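Local coordinates for protein hypothetical methylmalonyl-CoA decarboxylase alpha subunit (Sulfolobus tokodaii, PDB 1X0U) that is a putative carboxyl transferase subunit of the ClpP/crotonase clan, assembled in six copies, at residues Gly338-Ile343 with Asp368-Val373; Phe94-Asp99 with Gly131-Gly136; Gly302-Val307 with Gly318-Ala323; Tyr197-Gly202 with Val214-Leu219. All coordinates share one frame; numbering follows the deposited sequence.

Contact 1 (Gly338-Ile343 with Asp368-Val373); sequences GGSIDI and DTPGYV
The carbonyl oxygen of Gly371 is gripped twice by the facing loop: Ile341 N donates to it at 2.7 Å, and Ser340 CA brings a C-H contact at 3.1 Å. The O of the same isoleucine, Ile341, accepts from Val373 N at 2.9 Å. These bonds make a single beta bridge between Ile341 and Tyr372. The two side chains leave the bridge in the same direction, flank to flank, with Ile341 against one face of the tyrosine ring, although the closeness of the modelled approach is doubtful. Thr369 OG1, anti to its backbone N (chi1 175°), donates to Gly339 O at 2.9 Å from above the carbonyl plane, and also takes a weak bond from Gly371 N. Two waters extend the seam, one donating to Gly338 O and Asp368 O, the other to Ser340 OG and Tyr372 O; Ser340 OG is also bonded to Phe337 O. Asp368 is hydrogen-bonded to Tyr289 and salt-bridged to Lys408 and Arg407. Tyr372 packs on Val200 of the second subunit. Asp342 occupies the N-cap position of helix 343-358, which leads into strand 363-369, so the contact joins the two loops at the C-terminal ends of parallel strands in a beta-alpha-beta crossover.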
loop_
_atom_site.group_PDB
_atom_site.type_symbol
_atom_site.label_atom_id
_atom_site.label_comp_id
_atom_site.label_asym_id
_atom_site.label_seq_id
_atom_site.Cartn_x
_atom_site.Cartn_y
_atom_site.Cartn_z
ATOM N N GLY A 338 32.617 5.176 36.045
ATOM C CA GLY A 338 31.527 5.378 36.977
ATOM C C GLY A 338 30.177 5.270 36.295
ATOM O O GLY A 338 29.182 5.738 36.825
ATOM N N GLY A 339 30.140 4.651 35.117
ATOM C CA GLY A 339 28.884 4.506 34.402
ATOM C C GLY A 339 28.575 5.708 33.530
ATOM O O GLY A 339 27.549 5.755 32.867
ATOM N N SER A 340 29.458 6.697 33.553
ATOM C CA SER A 340 29.280 7.886 32.739
ATOM C C SER A 340 29.307 7.452 31.279
ATOM O O SER A 340 30.112 6.593 30.888
ATOM C CB SER A 340 30.405 8.885 32.999
ATOM O OG SER A 340 30.455 9.248 34.368
ATOM N N ILE A 341 28.422 8.031 30.480
ATOM C CA ILE A 341 28.364 7.686 29.074
ATOM C C ILE A 341 29.475 8.438 28.354
ATOM O O ILE A 341 29.870 9.539 28.755
ATOM C CB ILE A 341 26.961 7.990 28.480
ATOM C CG1 ILE A 341 27.066 8.255 26.981
ATOM C CG2 ILE A 341 26.324 9.146 29.223
ATOM C CD1 ILE A 341 27.416 7.057 26.190
ATOM N N ASP A 342 29.967 7.826 27.286
ATOM C CA ASP A 342 31.087 8.349 26.524
ATOM C C ASP A 342 30.867 8.244 25.004
ATOM O O ASP A 342 29.905 7.634 24.568
ATOM C CB ASP A 342 32.302 7.528 26.945
ATOM C CG ASP A 342 33.563 8.047 26.397
ATOM O OD1 ASP A 342 33.758 9.279 26.474
ATOM O OD2 ASP A 342 34.358 7.222 25.904
ATOM N N ILE A 343 31.764 8.837 24.212
ATOM C CA ILE A 343 31.673 8.779 22.744
ATOM C C ILE A 343 31.634 7.336 22.235
ATOM O O ILE A 343 30.748 6.953 21.463
ATOM C CB ILE A 343 32.878 9.467 22.079
ATOM C CG1 ILE A 343 32.745 10.981 22.189
ATOM C CG2 ILE A 343 32.967 9.072 20.616
ATOM C CD1 ILE A 343 33.920 11.736 21.584
ATOM N N ASP A 368 22.005 3.423 35.582
ATOM C CA ASP A 368 22.843 3.885 36.681
ATOM C C ASP A 368 23.975 4.675 36.056
ATOM O O ASP A 368 25.105 4.219 35.973
ATOM C CB ASP A 368 23.402 2.722 37.513
ATOM C CG ASP A 368 24.102 3.203 38.776
ATOM O OD1 ASP A 368 23.980 4.409 39.100
ATOM O OD2 ASP A 368 24.767 2.378 39.445
ATOM N N THR A 369 23.643 5.868 35.593
ATOM C CA THR A 369 24.612 6.732 34.947
ATOM C C THR A 369 24.455 8.160 35.461
ATOM O O THR A 369 23.342 8.686 35.532
ATOM C CB THR A 369 24.435 6.685 33.405
ATOM O OG1 THR A 369 25.324 7.624 32.789
ATOM C CG2 THR A 369 22.988 7.000 33.012
ATOM N N PRO A 370 25.571 8.796 35.842
ATOM C CA PRO A 370 25.616 10.161 36.363
ATOM C C PRO A 370 25.730 11.231 35.280
ATOM O O PRO A 370 25.654 12.424 35.572
ATOM C CB PRO A 370 26.855 10.131 37.242
ATOM C CG PRO A 370 27.786 9.319 36.402
ATOM C CD PRO A 370 26.906 8.170 35.932
ATOM N N GLY A 371 25.925 10.808 34.033
ATOM C CA GLY A 371 26.069 11.767 32.950
ATOM C C GLY A 371 27.132 11.334 31.957
ATOM O O GLY A 371 27.337 10.149 31.764
ATOM N N TYR A 372 27.819 12.293 31.341
ATOM C CA TYR A 372 28.846 11.990 30.348
ATOM C C TYR A 372 30.253 12.282 30.841
ATOM O O TYR A 372 30.431 13.028 31.795
ATOM C CB TYR A 372 28.581 12.787 29.059
ATOM C CG TYR A 372 27.245 12.462 28.421
ATOM C CD1 TYR A 372 26.045 12.864 29.023
ATOM C CD2 TYR A 372 27.173 11.660 27.274
ATOM C CE1 TYR A 372 24.814 12.459 28.505
ATOM C CE2 TYR A 372 25.956 11.257 26.756
ATOM C CZ TYR A 372 24.782 11.651 27.380
ATOM O OH TYR A 372 23.582 11.180 26.922
ATOM N N VAL A 373 31.247 11.680 30.189
ATOM C CA VAL A 373 32.651 11.900 30.537
ATOM C C VAL A 373 33.025 13.302 30.078
ATOM O O VAL A 373 32.936 13.618 28.899
ATOM C CB VAL A 373 33.570 10.880 29.837
ATOM C CG1 VAL A 373 35.032 11.275 30.022
ATOM C CG2 VAL A 373 33.317 9.492 30.401
HETATM O O HOH W 1 27.230 4.106 37.963
HETATM O O HOH W 2 29.241 11.659 34.198
#

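Contact 2 (Phe94-Asp99 with Gly131-Gly136); sequences FAYAQD and GINDSG
Tyr96 lays one face of its ring on Gly131 CA where strands 91-98 and 129-133 run side by side in parallel, as the two strands of a beta-alpha-beta unit whose helix is 109-125; the axes of the short segments 94-98 and 131-133 come within 4.8 Å. This is the tight part of the contact. CG of Tyr96 stands between the backbone N and the carbonyl carbon (chi1 66°). Gly131 CA, with no side chain in the way, sits 3.6 Å from the centroid of the Tyr96 ring in a CH-pi contact. Alongside, the backbones pair in parallel fashion: Ile132 N donates to Tyr96 O at 2.8 Å, and Gln98 N to Ile132 O at 3.2 Å. Ala97 and Ile132 point to the other side of the sheet, their CB atoms 4.2 Å apart, where both meet Leu46 of helix 42-49.

Toward the C-terminal ends of the strands the contact is looser, and water fills in between the chains. Two waters bridge Gln98 O, one to Ile132 O and one to the Asp134 carboxylate. Asp134 is held from outside as well, by salt bridges to Lys39 and Arg45. Gln98 keeps a direct hold across this hydrated end, its amide split between two partners: NE2 is bonded to His111, while OE1 receives Asp134 N at 3.1 Å in a nearly straight bond (167° at the hydrogen), the donor tilted 19° from the amide carbonyl plane.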
loop_
_atom_site.group_PDB
_atom_site.type_symbol
_atom_site.label_atom_id
_atom_site.label_comp_id
_atom_site.label_asym_id
_atom_site.label_seq_id
_atom_site.Cartn_x
_atom_site.Cartn_y
_atom_site.Cartn_z
ATOM N N PHE A 94 23.049 -18.581 4.581
ATOM C CA PHE A 94 23.984 -18.531 3.478
ATOM C C PHE A 94 25.352 -18.155 4.013
ATOM O O PHE A 94 25.480 -17.577 5.093
ATOM C CB PHE A 94 23.536 -17.501 2.434
ATOM C CG PHE A 94 22.615 -18.062 1.383
ATOM C CD1 PHE A 94 21.261 -18.238 1.642
ATOM C CD2 PHE A 94 23.113 -18.432 0.136
ATOM C CE1 PHE A 94 20.418 -18.772 0.671
ATOM C CE2 PHE A 94 22.286 -18.963 -0.838
ATOM C CZ PHE A 94 20.941 -19.135 -0.576
ATOM N N ALA A 95 26.384 -18.493 3.256
ATOM C CA ALA A 95 27.736 -18.162 3.668
ATOM C C ALA A 95 28.707 -18.248 2.512
ATOM O O ALA A 95 28.431 -18.875 1.490
ATOM C CB ALA A 95 28.192 -19.116 4.781
ATOM N N TYR A 96 29.834 -17.571 2.679
ATOM C CA TYR A 96 30.912 -17.646 1.723
ATOM C C TYR A 96 32.145 -17.813 2.592
ATOM O O TYR A 96 32.199 -17.313 3.720
ATOM C CB TYR A 96 31.018 -16.407 0.832
ATOM C CG TYR A 96 31.387 -15.116 1.512
ATOM C CD1 TYR A 96 30.415 -14.152 1.791
ATOM C CD2 TYR A 96 32.714 -14.827 1.828
ATOM C CE1 TYR A 96 30.760 -12.941 2.359
ATOM C CE2 TYR A 96 33.066 -13.610 2.398
ATOM C CZ TYR A 96 32.078 -12.671 2.661
ATOM O OH TYR A 96 32.411 -11.474 3.251
ATOM N N ALA A 97 33.110 -18.561 2.078
ATOM C CA ALA A 97 34.351 -18.810 2.791
ATOM C C ALA A 97 35.456 -18.618 1.774
ATOM O O ALA A 97 35.558 -19.377 0.812
ATOM C CB ALA A 97 34.368 -20.233 3.336
ATOM N N GLN A 98 36.251 -17.575 1.969
ATOM C CA GLN A 98 37.344 -17.294 1.062
ATOM C C GLN A 98 38.468 -18.290 1.324
ATOM O O GLN A 98 38.743 -18.652 2.469
ATOM C CB GLN A 98 37.822 -15.854 1.257
ATOM C CG GLN A 98 36.760 -14.818 0.898
ATOM C CD GLN A 98 37.202 -13.395 1.177
ATOM O OE1 GLN A 98 37.602 -13.061 2.297
ATOM N NE2 GLN A 98 37.123 -12.541 0.163
ATOM N N ASP A 99 39.093 -18.758 0.251
ATOM C CA ASP A 99 40.181 -19.721 0.358
ATOM C C ASP A 99 41.501 -18.989 0.170
ATOM O O ASP A 99 41.860 -18.628 -0.952
ATOM C CB ASP A 99 40.039 -20.792 -0.713
ATOM C CG ASP A 99 40.959 -21.960 -0.483
ATOM O OD1 ASP A 99 42.004 -21.765 0.173
ATOM O OD2 ASP A 99 40.640 -23.064 -0.964
ATOM N N GLY A 131 29.890 -14.368 6.449
ATOM C CA GLY A 131 31.042 -14.354 5.574
ATOM C C GLY A 131 32.308 -14.689 6.334
ATOM O O GLY A 131 32.750 -13.917 7.182
ATOM N N ILE A 132 32.882 -15.850 6.037
ATOM C CA ILE A 132 34.114 -16.277 6.681
ATOM C C ILE A 132 35.266 -15.727 5.834
ATOM O O ILE A 132 35.705 -16.339 4.847
ATOM C CB ILE A 132 34.181 -17.813 6.764
ATOM C CG1 ILE A 132 32.846 -18.362 7.285
ATOM C CG2 ILE A 132 35.299 -18.233 7.713
ATOM C CD1 ILE A 132 32.784 -19.873 7.353
ATOM N N ASN A 133 35.744 -14.550 6.228
ATOM C CA ASN A 133 36.816 -13.857 5.522
ATOM C C ASN A 133 38.223 -14.407 5.746
ATOM O O ASN A 133 38.568 -14.826 6.844
ATOM C CB ASN A 133 36.779 -12.373 5.890
ATOM C CG ASN A 133 35.633 -11.635 5.218
ATOM O OD1 ASN A 133 34.461 -12.027 5.334
ATOM N ND2 ASN A 133 35.966 -10.562 4.505
ATOM N N ASP A 134 39.025 -14.388 4.684
ATOM C CA ASP A 134 40.412 -14.854 4.711
ATOM C C ASP A 134 40.994 -14.403 3.376
ATOM O O ASP A 134 41.338 -15.218 2.513
ATOM C CB ASP A 134 40.481 -16.379 4.825
ATOM C CG ASP A 134 41.822 -16.864 5.352
ATOM O OD1 ASP A 134 42.773 -16.044 5.401
ATOM O OD2 ASP A 134 41.926 -18.063 5.714
ATOM N N SER A 135 41.082 -13.089 3.215
ATOM C CA SER A 135 41.568 -12.487 1.986
ATOM C C SER A 135 42.594 -11.404 2.245
ATOM O O SER A 135 42.404 -10.572 3.122
ATOM C CB SER A 135 40.389 -11.882 1.216
ATOM O OG SER A 135 40.822 -11.161 0.070
ATOM N N GLY A 136 43.675 -11.410 1.467
ATOM C CA GLY A 136 44.694 -10.392 1.626
ATOM C C GLY A 136 44.184 -9.067 1.089
ATOM O O GLY A 136 44.681 -8.000 1.455
HETATM O O HOH W 3 37.246 -18.938 4.994
HETATM O O HOH W 4 40.940 -19.594 3.691
#

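Contact 3 (Gly302-Val307 with Gly318-Ala323); sequences GEFLEV and GFARIA
Leu305 and Phe319 exchange two backbone hydrogen bonds, the hydrogen-bonded pair of an antiparallel beta hairpin. Leu305 N donates to Phe319 O and Phe319 N to Leu305 O, each at 2.9 Å. Glu306 and Gly318 form the adjoining non-hydrogen-bonded pair, where the CA atoms close to 4.2 Å.

A weaker C-H contact reinforces the ladder, Phe304 CA lying 3.4 Å from Phe319 O. That same oxygen therefore takes both an N-H and a C-H from the other strand.

The apolar contacts fall on two sides. CG of Phe304 is anti to the backbone N (chi1 180°), and the ring reaches the backbone of Gly318, with CE1 3.2 Å from its CA; Ala320 CB approaches the edge of this ring. Leu305 and Phe319 lie together on the other side, where Val307 crosses Phe319 obliquely and puts CG2 4.1 Å from CE1.

One water sits where the strands part: it accepts from Arg321 N and lies 2.7 Å from Glu303 O.

Within the chain, strand 305-307 is an outermost strand of its sheet, and strand 315-322 joins it to strand 325-332. Helix 239-252 covers Leu305 and Phe319 through Leu249, helix 343-358 packs Phe352 against Val307 and Phe319, and Glu306 forms a salt bridge with Arg292 of helix 291-298.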
loop_
_atom_site.group_PDB
_atom_site.type_symbol
_atom_site.label_atom_id
_atom_site.label_comp_id
_atom_site.label_asym_id
_atom_site.label_seq_id
_atom_site.Cartn_x
_atom_site.Cartn_y
_atom_site.Cartn_z
ATOM N N GLY A 302 20.993 -17.144 33.785
ATOM C CA GLY A 302 22.107 -16.209 33.837
ATOM C C GLY A 302 22.955 -16.071 32.577
ATOM O O GLY A 302 24.020 -15.470 32.630
ATOM N N GLU A 303 22.499 -16.605 31.447
ATOM C CA GLU A 303 23.271 -16.506 30.208
ATOM C C GLU A 303 23.171 -15.149 29.509
ATOM O O GLU A 303 22.090 -14.575 29.376
ATOM C CB GLU A 303 22.885 -17.622 29.236
ATOM C CG GLU A 303 23.807 -18.851 29.315
ATOM C CD GLU A 303 25.286 -18.479 29.497
ATOM O OE1 GLU A 303 25.704 -18.210 30.646
ATOM O OE2 GLU A 303 26.035 -18.444 28.496
ATOM N N PHE A 304 24.315 -14.647 29.058
ATOM C CA PHE A 304 24.378 -13.349 28.407
ATOM C C PHE A 304 25.479 -13.340 27.346
ATOM O O PHE A 304 26.658 -13.543 27.664
ATOM C CB PHE A 304 24.651 -12.277 29.474
ATOM C CG PHE A 304 24.750 -10.870 28.941
ATOM C CD1 PHE A 304 23.698 -10.301 28.228
ATOM C CD2 PHE A 304 25.868 -10.092 29.219
ATOM C CE1 PHE A 304 23.757 -8.977 27.808
ATOM C CE2 PHE A 304 25.943 -8.771 28.808
ATOM C CZ PHE A 304 24.885 -8.206 28.100
ATOM N N LEU A 305 25.091 -13.120 26.089
ATOM C CA LEU A 305 26.052 -13.065 24.989
ATOM C C LEU A 305 26.364 -11.583 24.856
ATOM O O LEU A 305 25.571 -10.805 24.300
ATOM C CB LEU A 305 25.437 -13.618 23.691
ATOM C CG LEU A 305 26.408 -13.879 22.523
ATOM C CD1 LEU A 305 25.664 -14.356 21.295
ATOM C CD2 LEU A 305 27.145 -12.616 22.196
ATOM N N GLU A 306 27.521 -11.188 25.374
ATOM C CA GLU A 306 27.894 -9.784 25.361
ATOM C C GLU A 306 28.569 -9.277 24.096
ATOM O O GLU A 306 29.600 -9.797 23.664
ATOM C CB GLU A 306 28.769 -9.462 26.573
ATOM C CG GLU A 306 28.945 -7.973 26.787
ATOM C CD GLU A 306 29.489 -7.649 28.157
ATOM O OE1 GLU A 306 29.378 -8.498 29.053
ATOM O OE2 GLU A 306 30.017 -6.544 28.346
ATOM N N VAL A 307 27.963 -8.244 23.519
ATOM C CA VAL A 307 28.457 -7.606 22.303
ATOM C C VAL A 307 29.438 -6.495 22.690
ATOM O O VAL A 307 29.197 -5.760 23.651
ATOM C CB VAL A 307 27.273 -6.993 21.497
ATOM C CG1 VAL A 307 27.777 -6.285 20.242
ATOM C CG2 VAL A 307 26.296 -8.079 21.120
ATOM N N GLY A 318 24.052 -6.592 25.189
ATOM C CA GLY A 318 24.128 -7.972 24.781
ATOM C C GLY A 318 22.765 -8.612 24.681
ATOM O O GLY A 318 21.732 -7.963 24.918
ATOM N N PHE A 319 22.778 -9.895 24.333
ATOM C CA PHE A 319 21.565 -10.675 24.173
ATOM C C PHE A 319 21.385 -11.657 25.321
ATOM O O PHE A 319 22.347 -12.075 25.970
ATOM C CB PHE A 319 21.607 -11.466 22.857
ATOM C CG PHE A 319 21.716 -10.603 21.621
ATOM C CD1 PHE A 319 22.855 -10.654 20.819
ATOM C CD2 PHE A 319 20.676 -9.755 21.252
ATOM C CE1 PHE A 319 22.954 -9.869 19.665
ATOM C CE2 PHE A 319 20.768 -8.971 20.103
ATOM C CZ PHE A 319 21.914 -9.030 19.306
ATOM N N ALA A 320 20.133 -12.029 25.549
ATOM C CA ALA A 320 19.791 -12.969 26.598
ATOM C C ALA A 320 18.353 -13.361 26.369
ATOM O O ALA A 320 17.692 -12.841 25.476
ATOM C CB ALA A 320 19.931 -12.309 27.970
ATOM N N ARG A 321 17.866 -14.286 27.174
ATOM C CA ARG A 321 16.483 -14.678 27.061
ATOM C C ARG A 321 15.820 -14.434 28.393
ATOM O O ARG A 321 16.445 -14.586 29.442
ATOM C CB ARG A 321 16.362 -16.154 26.681
ATOM C CG ARG A 321 16.589 -16.409 25.207
ATOM C CD ARG A 321 16.775 -17.877 24.912
ATOM N NE ARG A 321 17.232 -18.068 23.540
ATOM C CZ ARG A 321 16.489 -17.823 22.469
ATOM N NH1 ARG A 321 15.249 -17.386 22.621
ATOM N NH2 ARG A 321 16.993 -17.994 21.248
ATOM N N ILE A 322 14.557 -14.029 28.341
ATOM C CA ILE A 322 13.775 -13.812 29.546
ATOM C C ILE A 322 12.507 -14.623 29.379
ATOM O O ILE A 322 11.616 -14.255 28.606
ATOM C CB ILE A 322 13.441 -12.333 29.755
ATOM C CG1 ILE A 322 14.711 -11.592 30.196
ATOM C CG2 ILE A 322 12.341 -12.200 30.802
ATOM C CD1 ILE A 322 14.509 -10.135 30.511
ATOM N N ALA A 323 12.445 -15.743 30.091
ATOM C CA ALA A 323 11.304 -16.649 30.002
ATOM C C ALA A 323 11.243 -17.193 28.579
ATOM O O ALA A 323 10.177 -17.270 27.975
ATOM C CB ALA A 323 10.003 -15.916 30.345
HETATM O O HOH W 5 19.691 -15.803 29.138
#

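Contact 4 (Tyr197-Gly202 with Val214-Leu219); sequences YMFVTG and VSFQDL
Phe216 sets its CB over one face of the Tyr197 ring, 3.9 Å from the centroid, while Tyr197 OH lies over the rim of the Phe216 ring. The two rings are inclined by 30° and slid apart, barely overlapping. Beside them Leu219 reaches across Phe199 at about a right angle, with Leu219 CD2 over the ring face near the rim, 3.8 Å from Phe199 CD1; the same methyl comes within 3.4 Å of Thr201 O. Phe216 CD1 also touches Phe199 CZ at 3.9 Å, so Phe216 serves both rings of the strand. CB of both Tyr197 and Phe199 points toward the helix, and CG of each sits between the backbone N and the carbonyl carbon (chi1 56° and 41°).

In the next shell, Gln217 is bent at chi2, and its NE2 lies at the edge of the Tyr197 ring, bonded to Tyr196 O. Pro203 of helix 203-208 packs against Phe216 and Leu219, and strand 173-175 pairs with strand 197-199. A second subunit adds Glu379, bonded to Val200 N, and Tyr380, bonded to Asp218 O. No hydrogen bond links the two segments, though Met198 bonds Gly220 just beyond; such non-directional packing sets closeness rather than bond angles.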
loop_
_atom_site.group_PDB
_atom_site.type_symbol
_atom_site.label_atom_id
_atom_site.label_comp_id
_atom_site.label_asym_id
_atom_site.label_seq_id
_atom_site.Cartn_x
_atom_site.Cartn_y
_atom_site.Cartn_z
ATOM N N TYR A 197 44.214 -9.872 11.091
ATOM C CA TYR A 197 44.270 -8.437 11.268
ATOM C C TYR A 197 43.483 -7.760 10.176
ATOM O O TYR A 197 43.026 -8.404 9.237
ATOM C CB TYR A 197 45.721 -7.951 11.250
ATOM C CG TYR A 197 46.518 -8.319 10.014
ATOM C CD1 TYR A 197 46.346 -7.631 8.814
ATOM C CD2 TYR A 197 47.508 -9.315 10.068
ATOM C CE1 TYR A 197 47.145 -7.909 7.697
ATOM C CE2 TYR A 197 48.310 -9.604 8.959
ATOM C CZ TYR A 197 48.124 -8.892 7.777
ATOM O OH TYR A 197 48.918 -9.154 6.683
ATOM N N MET A 198 43.279 -6.465 10.323
ATOM C CA MET A 198 42.593 -5.718 9.291
ATOM C C MET A 198 42.865 -4.237 9.418
ATOM O O MET A 198 42.885 -3.678 10.515
ATOM C CB MET A 198 41.079 -6.035 9.254
ATOM C CG MET A 198 40.205 -5.676 10.437
ATOM S SD MET A 198 38.487 -6.289 10.138
ATOM C CE MET A 198 38.233 -7.329 11.452
ATOM N N PHE A 199 43.147 -3.620 8.278
ATOM C CA PHE A 199 43.425 -2.195 8.216
ATOM C C PHE A 199 43.172 -1.698 6.800
ATOM O O PHE A 199 43.270 -2.465 5.847
ATOM C CB PHE A 199 44.870 -1.893 8.653
ATOM C CG PHE A 199 45.898 -2.867 8.136
ATOM C CD1 PHE A 199 46.572 -3.710 9.015
ATOM C CD2 PHE A 199 46.218 -2.923 6.785
ATOM C CE1 PHE A 199 47.552 -4.595 8.557
ATOM C CE2 PHE A 199 47.195 -3.803 6.315
ATOM C CZ PHE A 199 47.865 -4.642 7.204
ATOM N N VAL A 200 42.812 -0.425 6.666
ATOM C CA VAL A 200 42.535 0.156 5.352
ATOM C C VAL A 200 43.827 0.296 4.554
ATOM O O VAL A 200 43.898 -0.106 3.391
ATOM C CB VAL A 200 41.863 1.545 5.486
ATOM C CG1 VAL A 200 41.636 2.154 4.113
ATOM C CG2 VAL A 200 40.536 1.407 6.230
ATOM N N THR A 201 44.844 0.861 5.200
ATOM C CA THR A 201 46.147 1.068 4.588
ATOM C C THR A 201 47.212 0.274 5.338
ATOM O O THR A 201 47.323 0.365 6.559
ATOM C CB THR A 201 46.545 2.549 4.622
ATOM O OG1 THR A 201 45.496 3.342 4.056
ATOM C CG2 THR A 201 47.825 2.769 3.835
ATOM N N GLY A 202 47.999 -0.499 4.601
ATOM C CA GLY A 202 49.036 -1.298 5.224
ATOM C C GLY A 202 50.157 -0.495 5.858
ATOM O O GLY A 202 50.260 0.714 5.633
ATOM N N VAL A 214 55.218 0.311 12.007
ATOM C CA VAL A 214 54.436 -0.519 12.909
ATOM C C VAL A 214 54.153 -1.918 12.356
ATOM O O VAL A 214 54.081 -2.125 11.142
ATOM C CB VAL A 214 53.106 0.196 13.270
ATOM C CG1 VAL A 214 52.476 0.763 12.021
ATOM C CG2 VAL A 214 52.151 -0.762 13.969
ATOM N N SER A 215 54.020 -2.872 13.272
ATOM C CA SER A 215 53.734 -4.265 12.953
ATOM C C SER A 215 52.276 -4.400 12.513
ATOM O O SER A 215 51.469 -3.497 12.738
ATOM C CB SER A 215 53.974 -5.130 14.195
ATOM O OG SER A 215 53.578 -6.473 13.978
ATOM N N PHE A 216 51.942 -5.528 11.891
ATOM C CA PHE A 216 50.572 -5.759 11.440
ATOM C C PHE A 216 49.603 -5.813 12.623
ATOM O O PHE A 216 48.525 -5.218 12.574
ATOM C CB PHE A 216 50.469 -7.063 10.638
ATOM C CG PHE A 216 51.237 -7.051 9.340
ATOM C CD1 PHE A 216 51.341 -5.890 8.582
ATOM C CD2 PHE A 216 51.826 -8.215 8.860
ATOM C CE1 PHE A 216 52.019 -5.886 7.374
ATOM C CE2 PHE A 216 52.507 -8.221 7.652
ATOM C CZ PHE A 216 52.602 -7.054 6.908
ATOM N N GLN A 217 49.996 -6.521 13.679
ATOM C CA GLN A 217 49.172 -6.655 14.882
ATOM C C GLN A 217 48.968 -5.332 15.613
ATOM O O GLN A 217 47.899 -5.085 16.170
ATOM C CB GLN A 217 49.799 -7.674 15.843
ATOM C CG GLN A 217 49.706 -9.106 15.349
ATOM C CD GLN A 217 48.271 -9.512 15.080
ATOM O OE1 GLN A 217 47.463 -9.627 16.000
ATOM N NE2 GLN A 217 47.944 -9.720 13.811
ATOM N N ASP A 218 49.992 -4.485 15.623
ATOM C CA ASP A 218 49.891 -3.200 16.296
ATOM C C ASP A 218 49.087 -2.191 15.484
ATOM O O ASP A 218 48.599 -1.195 16.035
ATOM C CB ASP A 218 51.278 -2.627 16.588
ATOM C CG ASP A 218 52.025 -3.422 17.640
ATOM O OD1 ASP A 218 51.385 -4.250 18.319
ATOM O OD2 ASP A 218 53.247 -3.210 17.798
ATOM N N LEU A 219 48.949 -2.447 14.181
ATOM C CA LEU A 219 48.188 -1.548 13.322
ATOM C C LEU A 219 46.712 -1.936 13.269
ATOM O O LEU A 219 45.833 -1.070 13.332
ATOM C CB LEU A 219 48.765 -1.532 11.905
ATOM C CG LEU A 219 48.105 -0.530 10.943
ATOM C CD1 LEU A 219 48.285 0.889 11.485
ATOM C CD2 LEU A 219 48.713 -0.656 9.540
#

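Overall arrangement
From the N terminus the four contacts follow one another in series; none nests within or crosses another. Contact 2 closes the loop through helix 109-125 in the first seven-stranded sheet. Contact 4 closes a shorter excursion through helix 203-208, its nearest atoms about 7 Å from contact 2. Contact 3 then closes a hairpin at one border of the second seven-stranded sheet, and contact 1 closes the crossover through helix 343-358 at the strand ends of that same sheet, their centres about 23 Å apart. Contacts 1 and 2 lie on opposite sides of the chain's centre. In the assembly, contact 4 of one subunit meets contact 1 of a neighbouring subunit.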